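PDB 6ESL: bacterial leucyl aminopeptidase from Legionella pneumophila, which acts as a secreted zinc-dependent aminopeptidase of peptidase family M28, removing N-terminal residues from peptides and contributing to nutrient acquisition during intracellular infection of amoebas. Local coordinates for the interface of chains A and B. Numbering follows the deposited sequence. Chains: chain A/B, Bacterial leucyl aminopeptidase.

Contact 1: the interface of chains A and B. Residues chain A 58, 61-62, 65; chain B 213-214, 258, 362.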
# COMPACT_ATOMS: atom_id res chain seq x y z
N GLU A 58 -9.05 28.88 12.74
CA GLU A 58 -7.60 28.86 12.71
C GLU A 58 -7.01 28.34 14.05
O GLU A 58 -5.96 27.65 14.11
CB GLU A 58 -7.08 30.28 12.43
CG GLU A 58 -5.62 30.30 11.99
CD GLU A 58 -5.29 31.56 11.20
OE1 GLU A 58 -4.68 32.35 11.88
OE2 GLU A 58 -5.73 31.81 10.04
N THR A 61 -6.84 24.77 13.75
CA THR A 61 -5.68 24.35 12.98
C THR A 61 -4.40 24.23 13.89
O THR A 61 -3.68 23.20 13.79
CB THR A 61 -5.40 25.31 11.79
OG1 THR A 61 -6.54 25.27 10.92
CG2 THR A 61 -4.10 24.91 11.04
N ILE A 62 -4.19 25.22 14.69
CA ILE A 62 -3.06 25.28 15.62
C ILE A 62 -3.20 24.09 16.59
O ILE A 62 -2.26 23.31 16.73
CB ILE A 62 -3.00 26.56 16.40
CG1 ILE A 62 -2.79 27.83 15.50
CG2 ILE A 62 -1.84 26.54 17.41
CD1 ILE A 62 -1.79 27.67 14.38
N ASP A 65 -2.39 20.85 14.93
CA ASP A 65 -0.98 20.68 14.70
C ASP A 65 -0.34 20.13 15.95
O ASP A 65 0.40 19.20 15.88
CB ASP A 65 -0.33 22.03 14.37
CG ASP A 65 -0.71 22.56 13.01
OD1 ASP A 65 -1.16 21.76 12.15
OD2 ASP A 65 -0.57 23.78 12.78
N LEU B 213 -2.62 30.41 6.10
CA LEU B 213 -3.38 31.00 7.20
C LEU B 213 -3.40 32.56 7.06
O LEU B 213 -2.72 33.14 6.19
CB LEU B 213 -2.78 30.59 8.56
CG LEU B 213 -2.64 29.16 9.01
CD1 LEU B 213 -2.45 29.08 10.48
CD2 LEU B 213 -3.89 28.51 8.53
N ASP B 214 -4.15 33.18 7.94
CA ASP B 214 -4.09 34.61 8.15
C ASP B 214 -2.86 35.09 8.88
O ASP B 214 -2.03 34.31 9.33
CB ASP B 214 -5.33 35.13 8.89
CG ASP B 214 -6.62 34.81 8.18
OD1 ASP B 214 -6.77 35.23 7.02
OD2 ASP B 214 -7.46 34.10 8.82
N ARG B 258 -8.64 25.68 5.44
CA ARG B 258 -9.99 25.80 6.10
C ARG B 258 -10.67 24.46 6.19
O ARG B 258 -11.83 24.38 6.60
CB ARG B 258 -10.87 26.80 5.38
CG ARG B 258 -10.11 28.17 5.13
CD ARG B 258 -9.87 28.91 6.44
NE ARG B 258 -11.09 29.13 7.15
CZ ARG B 258 -11.19 29.80 8.31
NH1 ARG B 258 -10.13 30.43 8.87
NH2 ARG B 258 -12.38 30.03 8.84
N HIS B 362 2.85 26.87 9.08
CA HIS B 362 1.80 27.67 9.70
C HIS B 362 2.31 28.80 10.59
O HIS B 362 1.69 29.14 11.54
CB HIS B 362 0.73 26.84 10.46
CG HIS B 362 0.08 25.79 9.64
ND1 HIS B 362 -0.50 24.69 10.19
CD2 HIS B 362 -0.09 25.68 8.32
CE1 HIS B 362 -1.00 23.94 9.24
NE2 HIS B 362 -0.77 24.52 8.09
O HOH W 1 -10.17 31.41 11.71
O HOH W 2 -7.25 30.01 8.46

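Contact 2: the interface of chains A and B. Residues chain A 186, 258-261, 264, 331-332, 341; chain B 72-74.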
# COMPACT_ATOMS: atom_id res chain seq x y z
N TYR A 186 -7.45 -34.63 6.79
CA TYR A 186 -6.14 -34.73 6.12
C TYR A 186 -5.11 -35.26 7.11
O TYR A 186 -4.97 -34.75 8.22
CB TYR A 186 -5.69 -33.37 5.59
CG TYR A 186 -6.53 -32.88 4.44
CD1 TYR A 186 -6.30 -33.34 3.12
CD2 TYR A 186 -7.57 -32.00 4.66
CE1 TYR A 186 -7.08 -32.90 2.05
CE2 TYR A 186 -8.33 -31.47 3.58
CZ TYR A 186 -8.08 -31.95 2.28
OH TYR A 186 -8.89 -31.48 1.27
N ARG A 258 -5.00 -27.59 -1.14
CA ARG A 258 -6.38 -28.00 -1.04
C ARG A 258 -7.27 -26.85 -0.71
O ARG A 258 -8.42 -27.05 -0.46
CB ARG A 258 -6.54 -29.08 0.05
CG ARG A 258 -5.66 -30.28 -0.08
CD ARG A 258 -6.03 -31.17 -1.24
NE ARG A 258 -7.37 -31.69 -1.16
CZ ARG A 258 -7.92 -32.45 -2.08
NH1 ARG A 258 -7.26 -32.81 -3.13
NH2 ARG A 258 -9.14 -32.88 -1.92
N GLY A 259 -6.75 -25.65 -0.72
CA GLY A 259 -7.56 -24.52 -0.36
C GLY A 259 -7.24 -23.79 0.93
O GLY A 259 -8.09 -23.32 1.57
N LEU A 260 -5.99 -23.81 1.33
CA LEU A 260 -5.49 -23.10 2.52
C LEU A 260 -5.95 -23.77 3.81
O LEU A 260 -5.96 -23.17 4.87
CB LEU A 260 -5.74 -21.58 2.54
CG LEU A 260 -5.66 -20.79 1.24
CD1 LEU A 260 -5.85 -19.31 1.52
CD2 LEU A 260 -4.32 -21.03 0.59
N VAL A 261 -6.33 -25.03 3.69
CA VAL A 261 -6.72 -25.83 4.84
C VAL A 261 -5.88 -25.76 6.09
O VAL A 261 -6.37 -25.42 7.10
CB VAL A 261 -6.94 -27.29 4.46
CG1 VAL A 261 -7.53 -28.07 5.63
CG2 VAL A 261 -7.85 -27.38 3.27
N GLN A 264 -5.71 -22.27 7.69
CA GLN A 264 -7.02 -21.92 8.35
C GLN A 264 -7.02 -22.63 9.72
O GLN A 264 -7.33 -22.00 10.71
CB GLN A 264 -8.25 -22.31 7.54
CG GLN A 264 -8.57 -21.30 6.44
CD GLN A 264 -9.64 -21.77 5.43
OE1 GLN A 264 -10.80 -21.35 5.55
NE2 GLN A 264 -9.27 -22.68 4.48
N TYR A 331 -7.79 -14.32 -5.34
CA TYR A 331 -8.44 -14.92 -4.19
C TYR A 331 -7.83 -16.31 -3.88
O TYR A 331 -7.63 -17.10 -4.75
CB TYR A 331 -9.95 -15.08 -4.46
CG TYR A 331 -10.75 -15.68 -3.31
CD1 TYR A 331 -11.00 -14.93 -2.10
CD2 TYR A 331 -11.23 -16.95 -3.37
CE1 TYR A 331 -11.77 -15.46 -1.03
CE2 TYR A 331 -12.00 -17.46 -2.33
CZ TYR A 331 -12.25 -16.73 -1.17
OH TYR A 331 -12.92 -17.34 -0.17
N GLY A 332 -7.61 -16.59 -2.62
CA GLY A 332 -7.09 -17.84 -2.15
C GLY A 332 -5.64 -18.15 -2.61
O GLY A 332 -5.28 -19.29 -2.81
N GLU A 341 -7.75 -12.50 6.39
CA GLU A 341 -9.17 -12.64 6.66
C GLU A 341 -9.56 -12.36 8.11
O GLU A 341 -10.66 -11.96 8.33
CB GLU A 341 -9.71 -14.07 6.38
CG GLU A 341 -10.24 -14.16 4.97
CD GLU A 341 -10.69 -15.55 4.48
OE1 GLU A 341 -10.70 -15.73 3.19
OE2 GLU A 341 -11.06 -16.41 5.36
N PHE B 72 -9.36 -20.80 -4.78
CA PHE B 72 -10.55 -21.09 -3.92
C PHE B 72 -10.06 -21.25 -2.48
O PHE B 72 -8.88 -21.47 -2.22
CB PHE B 72 -11.32 -22.23 -4.46
CG PHE B 72 -10.54 -23.52 -4.54
CD1 PHE B 72 -10.29 -24.29 -3.39
CD2 PHE B 72 -10.12 -24.02 -5.76
CE1 PHE B 72 -9.58 -25.46 -3.45
CE2 PHE B 72 -9.42 -25.24 -5.82
CZ PHE B 72 -9.12 -25.91 -4.65
N VAL B 73 -11.03 -21.09 -1.55
CA VAL B 73 -10.75 -21.33 -0.13
C VAL B 73 -11.59 -22.50 0.31
O VAL B 73 -12.78 -22.56 0.01
CB VAL B 73 -10.98 -20.06 0.69
CG1 VAL B 73 -10.84 -20.37 2.21
CG2 VAL B 73 -9.99 -18.98 0.29
N ASN B 74 -10.97 -23.49 0.93
CA ASN B 74 -11.66 -24.65 1.51
C ASN B 74 -12.34 -24.21 2.78
O ASN B 74 -11.69 -23.79 3.73
CB ASN B 74 -10.69 -25.79 1.75
CG ASN B 74 -11.35 -27.10 1.90
OD1 ASN B 74 -12.33 -27.15 2.64
ND2 ASN B 74 -10.93 -28.14 1.21
O HOH W 3 -6.15 -21.75 -2.45

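Contact 3: the interface of chains A and B. Residues chain A 18, 20, 22, 54, 57, 74; chain B 185-186, 258.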
# COMPACT_ATOMS: atom_id res chain seq x y z
N SER A 18 -19.95 39.63 10.37
CA SER A 18 -19.11 39.20 9.26
C SER A 18 -18.82 37.70 9.34
O SER A 18 -19.06 36.97 8.37
CB SER A 18 -17.79 39.98 9.26
OG SER A 18 -16.96 39.57 8.19
N VAL A 20 -18.95 33.74 10.02
CA VAL A 20 -20.04 32.83 9.70
C VAL A 20 -19.89 31.60 10.52
O VAL A 20 -18.77 31.25 10.92
CB VAL A 20 -20.06 32.49 8.23
CG1 VAL A 20 -20.18 33.76 7.39
CG2 VAL A 20 -18.78 31.84 7.77
N GLU A 22 -19.49 27.66 10.54
CA GLU A 22 -19.05 26.56 9.69
C GLU A 22 -19.15 25.23 10.45
O GLU A 22 -19.09 25.18 11.68
CB GLU A 22 -17.55 26.77 9.23
CG GLU A 22 -17.24 28.21 8.71
CD GLU A 22 -15.90 28.30 7.94
OE1 GLU A 22 -15.04 28.90 8.53
OE2 GLU A 22 -15.74 27.74 6.83
N SER A 54 -16.28 30.88 12.03
CA SER A 54 -15.13 31.07 11.14
C SER A 54 -13.95 31.72 11.76
O SER A 54 -12.84 31.39 11.38
CB SER A 54 -15.49 31.80 9.81
OG SER A 54 -16.17 33.02 10.17
N VAL A 57 -11.74 28.98 13.55
CA VAL A 57 -11.28 27.86 12.79
C VAL A 57 -9.74 27.75 12.86
O VAL A 57 -9.20 26.68 12.90
CB VAL A 57 -11.79 27.91 11.35
CG1 VAL A 57 -11.08 26.92 10.41
CG2 VAL A 57 -13.29 27.60 11.32
N ASN A 74 -13.91 20.42 6.39
CA ASN A 74 -14.99 21.41 6.41
C ASN A 74 -16.19 20.79 5.64
O ASN A 74 -16.10 20.49 4.44
CB ASN A 74 -14.49 22.69 5.76
CG ASN A 74 -15.40 23.87 6.07
OD1 ASN A 74 -16.64 23.70 5.96
ND2 ASN A 74 -14.84 25.00 6.52
N TRP B 185 -18.60 30.98 0.70
CA TRP B 185 -18.40 32.28 1.32
C TRP B 185 -16.98 32.75 1.18
O TRP B 185 -16.68 33.91 1.36
CB TRP B 185 -19.11 32.34 2.76
CG TRP B 185 -18.09 32.01 3.72
CD1 TRP B 185 -17.51 30.80 3.84
CD2 TRP B 185 -17.39 32.90 4.59
NE1 TRP B 185 -16.50 30.85 4.75
CE2 TRP B 185 -16.40 32.14 5.23
CE3 TRP B 185 -17.50 34.26 4.90
CZ2 TRP B 185 -15.53 32.67 6.18
CZ3 TRP B 185 -16.62 34.80 5.85
CH2 TRP B 185 -15.65 34.00 6.47
N TYR B 186 -16.05 31.84 0.89
CA TYR B 186 -14.67 32.25 0.75
C TYR B 186 -14.47 32.98 -0.57
O TYR B 186 -14.87 32.47 -1.63
CB TYR B 186 -13.71 31.04 0.78
CG TYR B 186 -13.67 30.38 2.14
CD1 TYR B 186 -12.86 30.87 3.15
CD2 TYR B 186 -14.49 29.30 2.42
CE1 TYR B 186 -12.89 30.35 4.44
CE2 TYR B 186 -14.47 28.69 3.67
CZ TYR B 186 -13.63 29.24 4.70
OH TYR B 186 -13.65 28.71 5.99
N ARG B 258 -8.64 25.68 5.44
CA ARG B 258 -9.99 25.80 6.10
C ARG B 258 -10.67 24.46 6.19
O ARG B 258 -11.83 24.38 6.60
CB ARG B 258 -10.87 26.80 5.38
CG ARG B 258 -10.11 28.17 5.13
CD ARG B 258 -9.87 28.91 6.44
NE ARG B 258 -11.09 29.13 7.15
CZ ARG B 258 -11.19 29.80 8.31
NH1 ARG B 258 -10.13 30.43 8.87
NH2 ARG B 258 -12.38 30.03 8.84
O HOH W 4 -10.17 31.41 11.71

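Contact 4: the interface of chains A and B. Residues chain A 70-71, 104-108; chain B 302-303, 328-331, 354.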
# COMPACT_ATOMS: atom_id res chain seq x y z
N GLY A 70 -4.45 14.13 13.58
CA GLY A 70 -5.29 14.39 12.39
C GLY A 70 -5.79 15.87 12.37
O GLY A 70 -5.76 16.57 13.40
N HIS A 71 -6.31 16.26 11.24
CA HIS A 71 -6.88 17.55 11.08
C HIS A 71 -8.41 17.40 10.96
O HIS A 71 -8.96 16.51 11.51
CB HIS A 71 -6.19 18.33 9.96
CG HIS A 71 -4.83 18.78 10.34
ND1 HIS A 71 -4.55 20.07 10.73
CD2 HIS A 71 -3.68 18.09 10.50
CE1 HIS A 71 -3.28 20.16 11.06
NE2 HIS A 71 -2.73 18.98 10.93
N GLY A 104 -13.53 5.97 10.28
CA GLY A 104 -12.16 5.84 9.72
C GLY A 104 -11.17 7.01 9.93
O GLY A 104 -10.91 7.83 8.95
N VAL A 105 -10.48 7.01 11.06
CA VAL A 105 -9.43 8.00 11.34
C VAL A 105 -8.13 7.23 11.58
O VAL A 105 -8.09 6.37 12.47
CB VAL A 105 -9.77 8.85 12.58
CG1 VAL A 105 -8.66 9.86 12.84
CG2 VAL A 105 -11.11 9.55 12.39
N SER A 106 -7.06 7.54 10.86
CA SER A 106 -5.80 6.81 11.03
C SER A 106 -4.94 7.19 12.24
O SER A 106 -4.80 8.37 12.57
CB SER A 106 -4.96 6.90 9.75
OG SER A 106 -4.58 8.24 9.49
N LYS A 107 -4.36 6.18 12.90
CA LYS A 107 -3.48 6.37 14.03
C LYS A 107 -2.06 6.78 13.59
O LYS A 107 -1.48 6.18 12.68
CB LYS A 107 -3.47 5.09 14.90
CG LYS A 107 -4.85 4.74 15.50
CD LYS A 107 -5.28 5.78 16.55
CE LYS A 107 -6.65 5.55 17.23
NZ LYS A 107 -6.70 4.31 18.06
N LEU A 108 -1.53 7.81 14.24
CA LEU A 108 -0.21 8.41 13.84
C LEU A 108 0.88 8.25 14.94
O LEU A 108 1.30 7.12 15.28
CB LEU A 108 -0.35 9.92 13.44
CG LEU A 108 -1.59 10.29 12.62
CD1 LEU A 108 -1.58 11.78 12.34
CD2 LEU A 108 -1.53 9.51 11.35
N ASP B 302 -2.09 6.97 4.10
CA ASP B 302 -3.45 7.16 4.64
C ASP B 302 -4.21 8.10 3.67
O ASP B 302 -3.66 9.10 3.18
CB ASP B 302 -3.54 7.47 6.11
CG ASP B 302 -3.02 8.81 6.45
OD1 ASP B 302 -2.32 9.40 5.61
OD2 ASP B 302 -3.32 9.26 7.57
N TYR B 303 -5.47 7.73 3.40
CA TYR B 303 -6.41 8.43 2.50
C TYR B 303 -5.95 8.50 1.06
O TYR B 303 -6.24 9.46 0.34
CB TYR B 303 -6.79 9.79 3.08
CG TYR B 303 -7.28 9.59 4.49
CD1 TYR B 303 -8.59 9.19 4.77
CD2 TYR B 303 -6.43 9.76 5.60
CE1 TYR B 303 -9.01 8.98 6.06
CE2 TYR B 303 -6.89 9.57 6.89
CZ TYR B 303 -8.17 9.16 7.11
OH TYR B 303 -8.57 8.99 8.42
N ARG B 328 2.11 8.34 7.27
CA ARG B 328 0.70 8.66 7.38
C ARG B 328 0.54 10.03 7.97
O ARG B 328 1.28 10.39 8.81
CB ARG B 328 0.01 7.65 8.27
CG ARG B 328 -0.03 6.25 7.71
CD ARG B 328 -0.93 5.36 8.53
NE ARG B 328 -0.17 4.44 9.33
CZ ARG B 328 -0.64 3.67 10.30
NH1 ARG B 328 0.19 2.87 10.94
NH2 ARG B 328 -1.91 3.72 10.66
N CYS B 329 -0.44 10.79 7.51
CA CYS B 329 -0.60 12.13 8.01
C CYS B 329 -2.00 12.47 8.54
O CYS B 329 -2.23 13.52 9.02
CB CYS B 329 -0.16 13.11 6.95
SG CYS B 329 -1.30 13.09 5.57
N GLY B 330 -2.91 11.53 8.49
CA GLY B 330 -4.12 11.62 9.27
C GLY B 330 -5.28 12.21 8.51
O GLY B 330 -5.13 12.63 7.40
N TYR B 331 -6.44 12.21 9.15
CA TYR B 331 -7.67 12.66 8.55
C TYR B 331 -7.57 14.12 8.11
O TYR B 331 -7.08 14.91 8.82
CB TYR B 331 -8.81 12.50 9.54
CG TYR B 331 -10.15 12.93 9.04
CD1 TYR B 331 -10.84 12.17 8.15
CD2 TYR B 331 -10.71 14.08 9.48
CE1 TYR B 331 -12.08 12.56 7.69
CE2 TYR B 331 -11.94 14.47 9.05
CZ TYR B 331 -12.62 13.70 8.16
OH TYR B 331 -13.82 14.11 7.74
N PHE B 354 5.68 12.44 8.35
CA PHE B 354 4.81 13.15 9.31
C PHE B 354 5.54 13.52 10.60
O PHE B 354 5.50 14.69 11.04
CB PHE B 354 3.56 12.34 9.64
CG PHE B 354 2.66 13.08 10.61
CD1 PHE B 354 1.89 14.20 10.17
CD2 PHE B 354 2.64 12.71 11.99
CE1 PHE B 354 1.12 14.91 11.04
CE2 PHE B 354 1.86 13.45 12.89
CZ PHE B 354 1.10 14.55 12.41

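Contact 1: the interface of chains A and B
A chi1 of -164° sets CG of A:Glu58 anti to its backbone N, and the extended chain beyond it carries the carboxylate from helix 57-67 to chain B. Two turns on, A:Asp65 has CG anti to the carbonyl carbon (chi1 -71°), the same arrangement that B:His362 adopts (chi1 -55°). The helix thus presses both carboxylates against the catalytic part of its partner. OD2 of A:Asp65 offers its syn lone pair to the N-H at ND1 of B:His362, 2.7 Å away. The bond is nearly straight and lies in the imidazole plane, with carboxylate and ring almost coplanar, which helps hold the ring's rotation. By family position B:His362 is the expected zinc-binding histidine, so A:Asp65 would act as a second-shell carboxylate and may polarise the ring. CG2 of A:Thr61 packs 3.7 Å from CE1 of B:His362. At the other end, OE2 of A:Glu58 accepts the backbone N of B:Asp214 at 3.0 Å, from above the carboxylate plane, while CG of A:Glu58 lies 3.7 Å from CD1 of B:Leu213. A:Glu58 OE2 also faces OD2 of B:Asp214 at 3.1 Å, a repulsive pair unless a proton is shared. A water 2.8 Å from OE2 of A:Glu58 is also 2.9 Å from NH1 of B:Arg258.

Contact 2: the interface of chains A and B
B:Val73 crosses the ring of A:Tyr331 at about a right angle, its CG2 branch 3.5 Å from CZ at the phenol end, where chain B's short strand 73-74 meets the family M28 catalytic domain of chain A. With CG1 anti to the backbone N (chi1 173°), the two methyls part company: CG2 goes to the tyrosine, and CG1 meets the amide end of A:Gln264, 3.7 Å from CD. The extended A:Gln264 crosses this valine obliquely and donates from NE2 to the carbonyl O of B:Asn74 at 2.8 Å, on a lone pair in the carbonyl plane. OE1 of A:Gln264 lies 3.2 Å from O of B:Asn74, an unfavourable pair of acceptors. B:Asn74 runs side by side with A:Val261, both pointing the same way, CB of B:Asn74 3.6 Å from CG2 of A:Val261. ND2 of B:Asn74 donates to the O of A:Arg258 at 3.2 Å, with the acceptor exactly in the amide plane. The backbone N of B:Asn74 reaches the O of A:Gly259 at 3.0 Å, nearly straight (167° at H), so backbone and side chain together grip two successive carbonyls. B:Phe72 turns its ring edge to this segment, CE1 being 3.6 Å from the O of A:Arg258.

Contact 3: the interface of chains A and B
Over one face of the B:Trp185 indole sits CG2 of A:Val20, 3.6 Å from the six-membered ring's centroid, a CH-pi contact. NE1 of B:Trp185 lies above one face of the B:Tyr186 ring, whose OH reaches the indole edge in plane. The B:Arg258 guanidinium carries CG1 of A:Val57 over the centre of one face, 3.6 Å from CZ, while OE1 of A:Glu22 and OH of B:Tyr186 lie in plane at its edge. The B:Arg258 chain, bent at chi2 and chi3, turns NH2 to two acceptors: OE1 of A:Glu22 at 2.9 Å, a salt bridge on the syn lone pair with the two planes 11° apart, and the backbone O of A:Ser54, also 2.9 Å (173° at H). A:Glu22 and B:Tyr186 meet tip to tip, the phenol OH donating to the syn lone pair of OE2 at 2.5 Å. From above the carboxylate plane, ND2 of A:Asn74 gives OE2 of A:Glu22 a second bond at 2.9 Å. OH of B:Tyr186 accepts NE of B:Arg258 at 2.8 Å, which may make it a stronger donor. These bonds clamp the amino-terminal part of chain A to chain B's catalytic part through the arginine after zinc ligand B:Glu257, probably bracing the rim of the active site.

Contact 4: the interface of chains A and B
Hydrogen bonds form one part of the contact where the amino-terminal part of chain A runs along loops of the M28 peptidase fold of chain B, including the loop closed by the Cys329-Cys333 disulfide. OG of A:Ser106, placed between the backbone N and the carbonyl carbon (chi1 64°), donates to the anti lone pair of OD2 of B:Asp302 at 2.5 Å. The syn lone pair of that oxygen takes the backbone N of B:Gly330, while OD1 of B:Asp302 receives N of B:Cys329 at 3.0 Å from above the carboxylate plane. The aspartate, itself anchored to the disulfide loop, therefore presents a fixed acceptor to chain A. The phenol of B:Tyr303 works both ways: its OH donates to the O of A:Gly104 at 2.7 Å, from above the carbonyl plane, and accepts the backbone N of A:Ser106 at 3.2 Å along a bent path (138° at H). Between main chains, N of A:His71 reaches the O of B:Tyr331 at 2.9 Å, in the carbonyl plane.

Apolar packing centres on A:Leu108, which crosses B:Phe354 at about a right angle. CD1 of A:Leu108 lies over one ring face, offset toward the rim, 3.9 Å from CZ of B:Phe354. CD2 of A:Leu108 turns instead to the disulfide loop, 3.9 Å from CA of B:Gly330 and equally 3.9 Å from CB of B:Arg328, the residue that leads into that loop.

Contact 1 and contact 3 lie about 13 Å apart between C-alpha centres and share B:Arg258 as well as helix 57-67 of chain A. Contact 4 is about 17 Å from contact 1 and 23 Å from contact 3, so the three probably belong to one footprint of the chain A amino-terminal part on chain B. Contact 2, about 51 Å from contact 1, belongs to the symmetry-related half, with Asn74, Arg258 and Tyr331 reappearing in exchanged chains. Such reciprocal embrace suggests a swapped dimer in which each amino-terminal part may obstruct its partner's active site, although the assembly alone does not prove this in solution.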